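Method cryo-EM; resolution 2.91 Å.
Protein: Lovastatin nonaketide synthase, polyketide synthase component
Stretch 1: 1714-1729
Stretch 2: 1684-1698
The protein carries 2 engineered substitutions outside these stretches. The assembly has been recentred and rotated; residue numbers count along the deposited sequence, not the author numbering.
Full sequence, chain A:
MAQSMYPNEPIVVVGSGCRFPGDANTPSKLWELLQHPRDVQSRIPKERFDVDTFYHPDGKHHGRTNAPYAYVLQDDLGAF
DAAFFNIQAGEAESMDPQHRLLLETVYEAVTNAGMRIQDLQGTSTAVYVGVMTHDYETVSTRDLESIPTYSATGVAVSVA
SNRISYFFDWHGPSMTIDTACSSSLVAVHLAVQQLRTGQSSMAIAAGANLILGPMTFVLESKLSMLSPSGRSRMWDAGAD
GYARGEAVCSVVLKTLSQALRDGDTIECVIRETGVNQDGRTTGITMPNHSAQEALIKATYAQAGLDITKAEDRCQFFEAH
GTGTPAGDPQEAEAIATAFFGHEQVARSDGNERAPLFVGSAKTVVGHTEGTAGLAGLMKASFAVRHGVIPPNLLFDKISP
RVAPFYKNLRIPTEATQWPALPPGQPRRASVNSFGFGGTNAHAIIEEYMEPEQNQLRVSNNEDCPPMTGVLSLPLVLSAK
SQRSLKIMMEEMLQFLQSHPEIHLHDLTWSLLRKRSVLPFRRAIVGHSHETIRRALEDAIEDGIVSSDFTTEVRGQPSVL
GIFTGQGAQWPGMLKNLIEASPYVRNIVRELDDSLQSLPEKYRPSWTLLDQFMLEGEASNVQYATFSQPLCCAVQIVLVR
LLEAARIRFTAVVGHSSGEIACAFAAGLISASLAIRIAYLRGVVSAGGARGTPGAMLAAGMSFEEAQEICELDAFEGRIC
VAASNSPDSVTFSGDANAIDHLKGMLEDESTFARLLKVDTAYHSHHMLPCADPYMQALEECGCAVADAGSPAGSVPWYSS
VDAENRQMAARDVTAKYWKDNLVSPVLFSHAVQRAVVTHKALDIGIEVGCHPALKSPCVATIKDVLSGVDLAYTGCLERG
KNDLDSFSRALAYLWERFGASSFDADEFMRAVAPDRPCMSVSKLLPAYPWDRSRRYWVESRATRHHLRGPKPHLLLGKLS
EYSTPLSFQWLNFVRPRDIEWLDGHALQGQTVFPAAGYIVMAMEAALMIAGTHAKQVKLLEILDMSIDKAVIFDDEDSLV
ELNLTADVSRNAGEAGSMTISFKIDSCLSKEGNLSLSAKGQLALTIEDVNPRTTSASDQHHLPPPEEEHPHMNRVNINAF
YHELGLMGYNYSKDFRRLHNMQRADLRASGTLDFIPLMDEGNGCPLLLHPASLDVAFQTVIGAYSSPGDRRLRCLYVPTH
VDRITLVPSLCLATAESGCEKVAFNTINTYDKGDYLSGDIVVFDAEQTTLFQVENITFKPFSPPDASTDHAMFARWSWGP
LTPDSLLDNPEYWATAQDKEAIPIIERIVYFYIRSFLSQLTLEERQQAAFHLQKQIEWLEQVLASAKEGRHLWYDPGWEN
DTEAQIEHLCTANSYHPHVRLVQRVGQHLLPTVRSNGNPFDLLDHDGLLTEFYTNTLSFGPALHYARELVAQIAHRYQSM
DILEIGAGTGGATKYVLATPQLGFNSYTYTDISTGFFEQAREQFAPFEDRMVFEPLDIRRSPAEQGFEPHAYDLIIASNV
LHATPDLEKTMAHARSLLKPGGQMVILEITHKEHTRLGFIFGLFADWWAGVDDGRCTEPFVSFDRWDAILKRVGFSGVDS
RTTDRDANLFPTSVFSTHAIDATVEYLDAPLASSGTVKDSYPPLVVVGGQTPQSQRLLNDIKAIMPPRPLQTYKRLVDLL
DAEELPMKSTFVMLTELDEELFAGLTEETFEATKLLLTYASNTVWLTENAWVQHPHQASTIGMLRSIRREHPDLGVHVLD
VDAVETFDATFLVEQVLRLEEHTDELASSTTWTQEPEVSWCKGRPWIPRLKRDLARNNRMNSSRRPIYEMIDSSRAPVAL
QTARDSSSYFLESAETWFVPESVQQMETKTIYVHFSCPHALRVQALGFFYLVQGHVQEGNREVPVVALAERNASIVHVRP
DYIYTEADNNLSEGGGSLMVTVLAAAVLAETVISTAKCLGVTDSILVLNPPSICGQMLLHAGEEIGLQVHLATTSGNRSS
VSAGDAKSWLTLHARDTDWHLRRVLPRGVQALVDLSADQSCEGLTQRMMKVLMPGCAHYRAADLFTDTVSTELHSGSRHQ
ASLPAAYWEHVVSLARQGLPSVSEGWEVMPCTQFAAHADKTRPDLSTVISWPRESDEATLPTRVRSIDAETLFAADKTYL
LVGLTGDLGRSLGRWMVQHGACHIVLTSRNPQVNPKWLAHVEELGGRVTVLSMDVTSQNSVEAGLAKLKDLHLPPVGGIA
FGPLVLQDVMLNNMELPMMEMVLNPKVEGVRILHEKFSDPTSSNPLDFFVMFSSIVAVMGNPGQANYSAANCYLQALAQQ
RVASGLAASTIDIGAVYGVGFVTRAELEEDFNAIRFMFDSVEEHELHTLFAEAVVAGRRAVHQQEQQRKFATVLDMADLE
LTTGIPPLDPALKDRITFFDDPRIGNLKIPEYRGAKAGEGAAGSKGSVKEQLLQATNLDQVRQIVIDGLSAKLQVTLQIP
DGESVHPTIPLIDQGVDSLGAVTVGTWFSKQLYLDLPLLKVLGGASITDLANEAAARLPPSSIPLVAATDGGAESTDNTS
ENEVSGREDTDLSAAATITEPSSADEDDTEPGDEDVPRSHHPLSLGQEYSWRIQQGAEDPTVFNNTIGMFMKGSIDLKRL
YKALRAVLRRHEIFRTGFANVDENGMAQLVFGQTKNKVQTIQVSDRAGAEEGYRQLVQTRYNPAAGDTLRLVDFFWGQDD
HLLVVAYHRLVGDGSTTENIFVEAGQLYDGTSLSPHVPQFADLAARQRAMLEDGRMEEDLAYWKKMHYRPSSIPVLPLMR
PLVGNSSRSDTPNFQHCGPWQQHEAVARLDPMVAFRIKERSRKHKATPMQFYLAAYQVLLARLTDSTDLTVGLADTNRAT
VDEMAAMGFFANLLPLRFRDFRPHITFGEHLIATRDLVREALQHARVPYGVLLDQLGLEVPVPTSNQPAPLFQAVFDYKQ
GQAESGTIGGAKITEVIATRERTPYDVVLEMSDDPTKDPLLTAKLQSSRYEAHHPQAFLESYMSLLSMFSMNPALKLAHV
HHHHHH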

# COMPACT_ATOMS: atom_id res chain seq x y z
N LYS A 1714 -5.33 23.80 -79.10
CA LYS A 1714 -6.42 24.55 -78.50
C LYS A 1714 -7.62 24.60 -79.44
O LYS A 1714 -8.77 24.36 -79.03
CB LYS A 1714 -5.98 25.98 -78.17
CG LYS A 1714 -4.97 26.12 -77.07
CD LYS A 1714 -4.88 27.58 -76.66
CE LYS A 1714 -3.51 27.95 -76.16
NZ LYS A 1714 -3.39 29.40 -75.86
N LEU A 1715 -7.37 24.93 -80.71
CA LEU A 1715 -8.45 25.00 -81.69
C LEU A 1715 -9.12 23.64 -81.85
O LEU A 1715 -10.35 23.55 -81.97
CB LEU A 1715 -7.90 25.50 -83.02
CG LEU A 1715 -8.74 25.30 -84.27
CD1 LEU A 1715 -8.64 26.51 -85.18
CD2 LEU A 1715 -8.30 24.04 -85.01
N LEU A 1716 -8.33 22.57 -81.87
CA LEU A 1716 -8.89 21.22 -81.97
C LEU A 1716 -9.82 20.93 -80.81
O LEU A 1716 -10.93 20.41 -81.00
CB LEU A 1716 -7.74 20.20 -82.03
CG LEU A 1716 -8.06 18.76 -81.64
CD1 LEU A 1716 -9.12 18.17 -82.55
CD2 LEU A 1716 -6.79 17.92 -81.70
N LEU A 1717 -9.39 21.26 -79.59
CA LEU A 1717 -10.25 21.04 -78.43
C LEU A 1717 -11.52 21.87 -78.54
O LEU A 1717 -12.61 21.39 -78.22
CB LEU A 1717 -9.50 21.40 -77.14
CG LEU A 1717 -8.19 20.67 -76.84
CD1 LEU A 1717 -7.79 20.91 -75.39
CD2 LEU A 1717 -8.29 19.19 -77.14
N THR A 1718 -11.40 23.11 -79.01
CA THR A 1718 -12.57 23.97 -79.12
C THR A 1718 -13.58 23.41 -80.11
O THR A 1718 -14.79 23.41 -79.84
CB THR A 1718 -12.15 25.38 -79.53
OG1 THR A 1718 -11.19 25.90 -78.60
CG2 THR A 1718 -13.35 26.31 -79.58
N TYR A 1719 -13.11 22.91 -81.25
CA TYR A 1719 -14.00 22.41 -82.28
C TYR A 1719 -14.37 20.94 -82.10
O TYR A 1719 -15.16 20.42 -82.89
CB TYR A 1719 -13.38 22.59 -83.67
CG TYR A 1719 -13.44 24.00 -84.19
CD1 TYR A 1719 -14.58 24.48 -84.83
CD2 TYR A 1719 -12.36 24.86 -84.05
CE1 TYR A 1719 -14.64 25.77 -85.31
CE2 TYR A 1719 -12.41 26.15 -84.54
CZ TYR A 1719 -13.55 26.60 -85.16
OH TYR A 1719 -13.60 27.89 -85.64
N ALA A 1720 -13.81 20.26 -81.10
CA ALA A 1720 -13.98 18.82 -80.95
C ALA A 1720 -14.97 18.52 -79.83
O ALA A 1720 -14.87 19.07 -78.73
CB ALA A 1720 -12.65 18.15 -80.65
N SER A 1721 -15.94 17.65 -80.13
CA SER A 1721 -16.76 17.01 -79.11
C SER A 1721 -16.30 15.59 -78.81
O SER A 1721 -16.44 15.13 -77.68
CB SER A 1721 -18.23 16.98 -79.55
OG SER A 1721 -18.38 16.23 -80.74
N ASN A 1722 -15.76 14.91 -79.82
CA ASN A 1722 -15.13 13.61 -79.66
C ASN A 1722 -13.82 13.61 -80.44
O ASN A 1722 -13.68 14.34 -81.42
CB ASN A 1722 -16.03 12.48 -80.16
CG ASN A 1722 -17.33 12.38 -79.38
OD1 ASN A 1722 -17.39 12.74 -78.20
ND2 ASN A 1722 -18.38 11.88 -80.03
N THR A 1723 -12.86 12.82 -79.98
CA THR A 1723 -11.60 12.73 -80.69
C THR A 1723 -10.87 11.45 -80.33
O THR A 1723 -10.93 10.97 -79.20
CB THR A 1723 -10.69 13.93 -80.40
OG1 THR A 1723 -11.39 15.15 -80.68
CG2 THR A 1723 -9.44 13.85 -81.26
N VAL A 1724 -10.16 10.91 -81.33
CA VAL A 1724 -9.31 9.74 -81.17
C VAL A 1724 -7.94 10.07 -81.75
O VAL A 1724 -7.84 10.49 -82.90
CB VAL A 1724 -9.90 8.50 -81.87
CG1 VAL A 1724 -9.08 7.27 -81.55
CG2 VAL A 1724 -11.35 8.31 -81.46
N TRP A 1725 -6.90 9.87 -80.95
CA TRP A 1725 -5.52 10.02 -81.39
C TRP A 1725 -4.91 8.64 -81.60
O TRP A 1725 -5.22 7.70 -80.87
CB TRP A 1725 -4.70 10.80 -80.36
CG TRP A 1725 -5.01 12.26 -80.32
CD1 TRP A 1725 -4.31 13.27 -80.91
CD2 TRP A 1725 -6.12 12.89 -79.66
NE1 TRP A 1725 -4.90 14.48 -80.66
CE2 TRP A 1725 -6.01 14.27 -79.88
CE3 TRP A 1725 -7.18 12.41 -78.88
CZ2 TRP A 1725 -6.93 15.18 -79.37
CZ3 TRP A 1725 -8.09 13.31 -78.37
CH2 TRP A 1725 -7.96 14.69 -78.62
N LEU A 1726 -4.07 8.53 -82.62
CA LEU A 1726 -3.36 7.29 -82.92
C LEU A 1726 -1.87 7.53 -82.74
O LEU A 1726 -1.31 8.46 -83.33
CB LEU A 1726 -3.64 6.82 -84.34
CG LEU A 1726 -5.11 6.57 -84.71
CD1 LEU A 1726 -5.18 5.93 -86.08
CD2 LEU A 1726 -5.79 5.70 -83.67
N THR A 1727 -1.23 6.69 -81.93
CA THR A 1727 0.20 6.80 -81.65
C THR A 1727 0.88 5.49 -82.02
O THR A 1727 0.29 4.41 -81.90
CB THR A 1727 0.45 7.12 -80.18
OG1 THR A 1727 0.15 5.97 -79.37
CG2 THR A 1727 -0.41 8.29 -79.73
N GLU A 1728 2.12 5.59 -82.48
CA GLU A 1728 2.90 4.42 -82.90
C GLU A 1728 3.86 4.06 -81.76
O GLU A 1728 4.97 4.57 -81.67
CB GLU A 1728 3.66 4.71 -84.19
CG GLU A 1728 4.56 3.58 -84.64
CD GLU A 1728 5.15 3.82 -86.02
OE1 GLU A 1728 4.94 4.91 -86.57
OE2 GLU A 1728 5.83 2.91 -86.54
N ASN A 1729 3.40 3.17 -80.89
CA ASN A 1729 4.20 2.69 -79.76
C ASN A 1729 4.73 3.87 -78.95
O ASN A 1729 5.94 4.02 -78.72
CB ASN A 1729 5.34 1.80 -80.24
CG ASN A 1729 5.73 0.76 -79.22
OD1 ASN A 1729 5.35 0.85 -78.05
ND2 ASN A 1729 6.50 -0.24 -79.64
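Stretch 2 1684-1698: ELPMKSTFVMLTELD

Stretch 2 enters as loop, makes a type I turn from Pro 1686 to Ser 1689, and runs as a strand over 1689-1693; beyond it, 1695-1697 adopt helical phi/psi without the regular bonds. Its strand lies beside strand 1723-1728 in parallel, the axes 3° apart and 4.4 Å at closest approach. The helix 1714-1719 runs at 136° to the same strand, 9.0 Å away.

Backbone hydrogen bonds fix the register. Ser 1689 N donates to Tyr 1719 O (3.2 Å), and Ser 1689 O accepts from both Ser 1721 N (2.9 Å) and Asn 1722 N (3.1 Å). This double acceptance coincides with a beta bulge: Ala 1720 pairs with Ser 1689, but Asn 1722 already pairs with Thr 1690. Beyond it the parallel ladder alternates regularly: Phe 1691 N to Asn 1722 O (2.8 Å), Val 1724 N to Phe 1691 O (2.6 Å), Met 1693 N to Val 1724 O (2.6 Å) and Leu 1726 N to Met 1693 O (2.7 Å). As the strand gives way, Leu 1697 N reaches Leu 1726 O only weakly (3.5 Å, 120° at the hydrogen).

Aromatic contacts gather on the sheet face bearing Phe 1691, Met 1693, Thr 1723 and Trp 1725. Leu 1716 CD1 stands 3.2 Å from the Phe 1691 ring centroid, 14° off the normal, so the helix packs over that ring's face. Met 1693 CG lies 3.5 Å from the centroid of the five-membered ring of Trp 1725. Near the turn, Leu 1685 CB covers one face of the Tyr 1719 ring, 3.9 Å from its centroid.

Aliphatic packing completes the fit. Leu 1715 CD2 meets Leu 1685 CD1 at 3.6 Å, and Leu 1716 CD2 meets Met 1693 CE at 3.5 Å. At the far end, Leu 1726 CD1 touches Leu 1694 CD1 (3.7 Å), while Leu 1697 CD2 approaches Glu 1728 CB (3.8 Å).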

# COMPACT_ATOMS: atom_id res chain seq x y z
N GLU A 1684 -12.83 26.58 -92.01
CA GLU A 1684 -14.07 26.22 -91.35
C GLU A 1684 -13.95 24.82 -90.77
O GLU A 1684 -13.44 23.91 -91.44
CB GLU A 1684 -15.25 26.28 -92.32
CG GLU A 1684 -16.59 25.87 -91.71
CD GLU A 1684 -17.74 25.99 -92.69
OE1 GLU A 1684 -17.50 26.43 -93.83
OE2 GLU A 1684 -18.88 25.65 -92.31
N LEU A 1685 -14.40 24.65 -89.53
CA LEU A 1685 -14.44 23.35 -88.87
C LEU A 1685 -15.75 23.22 -88.11
O LEU A 1685 -16.28 24.22 -87.61
CB LEU A 1685 -13.27 23.18 -87.90
CG LEU A 1685 -11.86 23.22 -88.50
CD1 LEU A 1685 -10.82 23.19 -87.40
CD2 LEU A 1685 -11.65 22.06 -89.46
N PRO A 1686 -16.30 22.01 -88.01
CA PRO A 1686 -17.49 21.82 -87.18
C PRO A 1686 -17.13 21.72 -85.71
O PRO A 1686 -16.17 21.05 -85.32
CB PRO A 1686 -18.08 20.50 -87.71
CG PRO A 1686 -16.92 19.77 -88.28
CD PRO A 1686 -15.92 20.79 -88.73
N MET A 1687 -17.91 22.40 -84.87
CA MET A 1687 -17.62 22.46 -83.44
C MET A 1687 -18.09 21.22 -82.69
O MET A 1687 -17.67 21.03 -81.54
CB MET A 1687 -18.26 23.71 -82.83
CG MET A 1687 -17.45 24.97 -83.08
SD MET A 1687 -18.09 26.41 -82.21
CE MET A 1687 -16.78 27.59 -82.52
N LYS A 1688 -18.92 20.38 -83.29
CA LYS A 1688 -19.27 19.08 -82.74
C LYS A 1688 -18.51 17.97 -83.45
O LYS A 1688 -19.02 16.86 -83.62
CB LYS A 1688 -20.78 18.84 -82.83
CG LYS A 1688 -21.62 19.88 -82.11
CD LYS A 1688 -21.30 19.93 -80.62
CE LYS A 1688 -22.19 20.92 -79.89
NZ LYS A 1688 -21.85 21.01 -78.44
N SER A 1689 -17.29 18.27 -83.87
CA SER A 1689 -16.51 17.34 -84.69
C SER A 1689 -16.09 16.12 -83.89
O SER A 1689 -15.87 16.18 -82.68
CB SER A 1689 -15.27 18.04 -85.23
OG SER A 1689 -14.46 17.13 -85.96
N THR A 1690 -15.99 15.00 -84.59
CA THR A 1690 -15.32 13.80 -84.09
C THR A 1690 -13.98 13.70 -84.81
O THR A 1690 -13.94 13.49 -86.02
CB THR A 1690 -16.17 12.56 -84.31
OG1 THR A 1690 -17.45 12.72 -83.69
CG2 THR A 1690 -15.48 11.33 -83.73
N PHE A 1691 -12.90 13.88 -84.07
CA PHE A 1691 -11.57 13.95 -84.66
C PHE A 1691 -10.86 12.61 -84.58
O PHE A 1691 -10.94 11.89 -83.58
CB PHE A 1691 -10.73 15.03 -83.98
CG PHE A 1691 -10.96 16.41 -84.50
CD1 PHE A 1691 -10.23 16.90 -85.57
CD2 PHE A 1691 -11.89 17.24 -83.90
CE1 PHE A 1691 -10.44 18.18 -86.04
CE2 PHE A 1691 -12.10 18.52 -84.37
CZ PHE A 1691 -11.37 18.99 -85.44
N VAL A 1692 -10.15 12.28 -85.65
CA VAL A 1692 -9.28 11.11 -85.72
C VAL A 1692 -7.90 11.62 -86.07
O VAL A 1692 -7.66 12.06 -87.20
CB VAL A 1692 -9.76 10.07 -86.74
CG1 VAL A 1692 -8.84 8.87 -86.75
CG2 VAL A 1692 -11.19 9.66 -86.44
N MET A 1693 -6.98 11.57 -85.11
CA MET A 1693 -5.70 12.25 -85.21
C MET A 1693 -4.60 11.22 -85.46
O MET A 1693 -4.28 10.42 -84.58
CB MET A 1693 -5.41 13.05 -83.95
CG MET A 1693 -6.58 13.90 -83.48
SD MET A 1693 -7.01 15.22 -84.63
CE MET A 1693 -5.55 16.25 -84.51
N LEU A 1694 -4.04 11.25 -86.67
CA LEU A 1694 -2.86 10.46 -87.01
C LEU A 1694 -1.58 11.26 -86.87
O LEU A 1694 -0.52 10.80 -87.29
CB LEU A 1694 -2.98 9.92 -88.44
CG LEU A 1694 -3.91 8.72 -88.65
CD1 LEU A 1694 -5.32 9.01 -88.14
CD2 LEU A 1694 -3.94 8.33 -90.12
N THR A 1695 -1.66 12.46 -86.28
CA THR A 1695 -0.49 13.33 -86.19
C THR A 1695 0.63 12.66 -85.41
O THR A 1695 1.81 12.76 -85.78
CB THR A 1695 -0.87 14.66 -85.55
OG1 THR A 1695 -1.41 14.42 -84.24
CG2 THR A 1695 -1.90 15.38 -86.39
N GLU A 1696 0.29 11.98 -84.31
CA GLU A 1696 1.32 11.33 -83.50
C GLU A 1696 2.05 10.25 -84.29
O GLU A 1696 3.24 10.02 -84.04
CB GLU A 1696 0.70 10.74 -82.24
CG GLU A 1696 -0.29 11.66 -81.55
CD GLU A 1696 0.20 13.09 -81.48
OE1 GLU A 1696 1.41 13.30 -81.27
OE2 GLU A 1696 -0.63 14.01 -81.65
N LEU A 1697 1.37 9.59 -85.22
CA LEU A 1697 2.08 8.72 -86.16
C LEU A 1697 3.04 9.53 -87.02
O LEU A 1697 4.15 9.07 -87.31
CB LEU A 1697 1.08 7.97 -87.04
CG LEU A 1697 -0.09 7.31 -86.30
CD1 LEU A 1697 -0.94 6.50 -87.27
CD2 LEU A 1697 0.40 6.43 -85.16
N ASP A 1698 2.63 10.72 -87.43
CA ASP A 1698 3.50 11.68 -88.09
C ASP A 1698 4.30 12.43 -87.03
O ASP A 1698 4.38 12.01 -85.87
CB ASP A 1698 2.68 12.63 -88.96
CG ASP A 1698 1.76 11.89 -89.92
OD1 ASP A 1698 2.10 10.75 -90.31
OD2 ASP A 1698 0.71 12.45 -90.28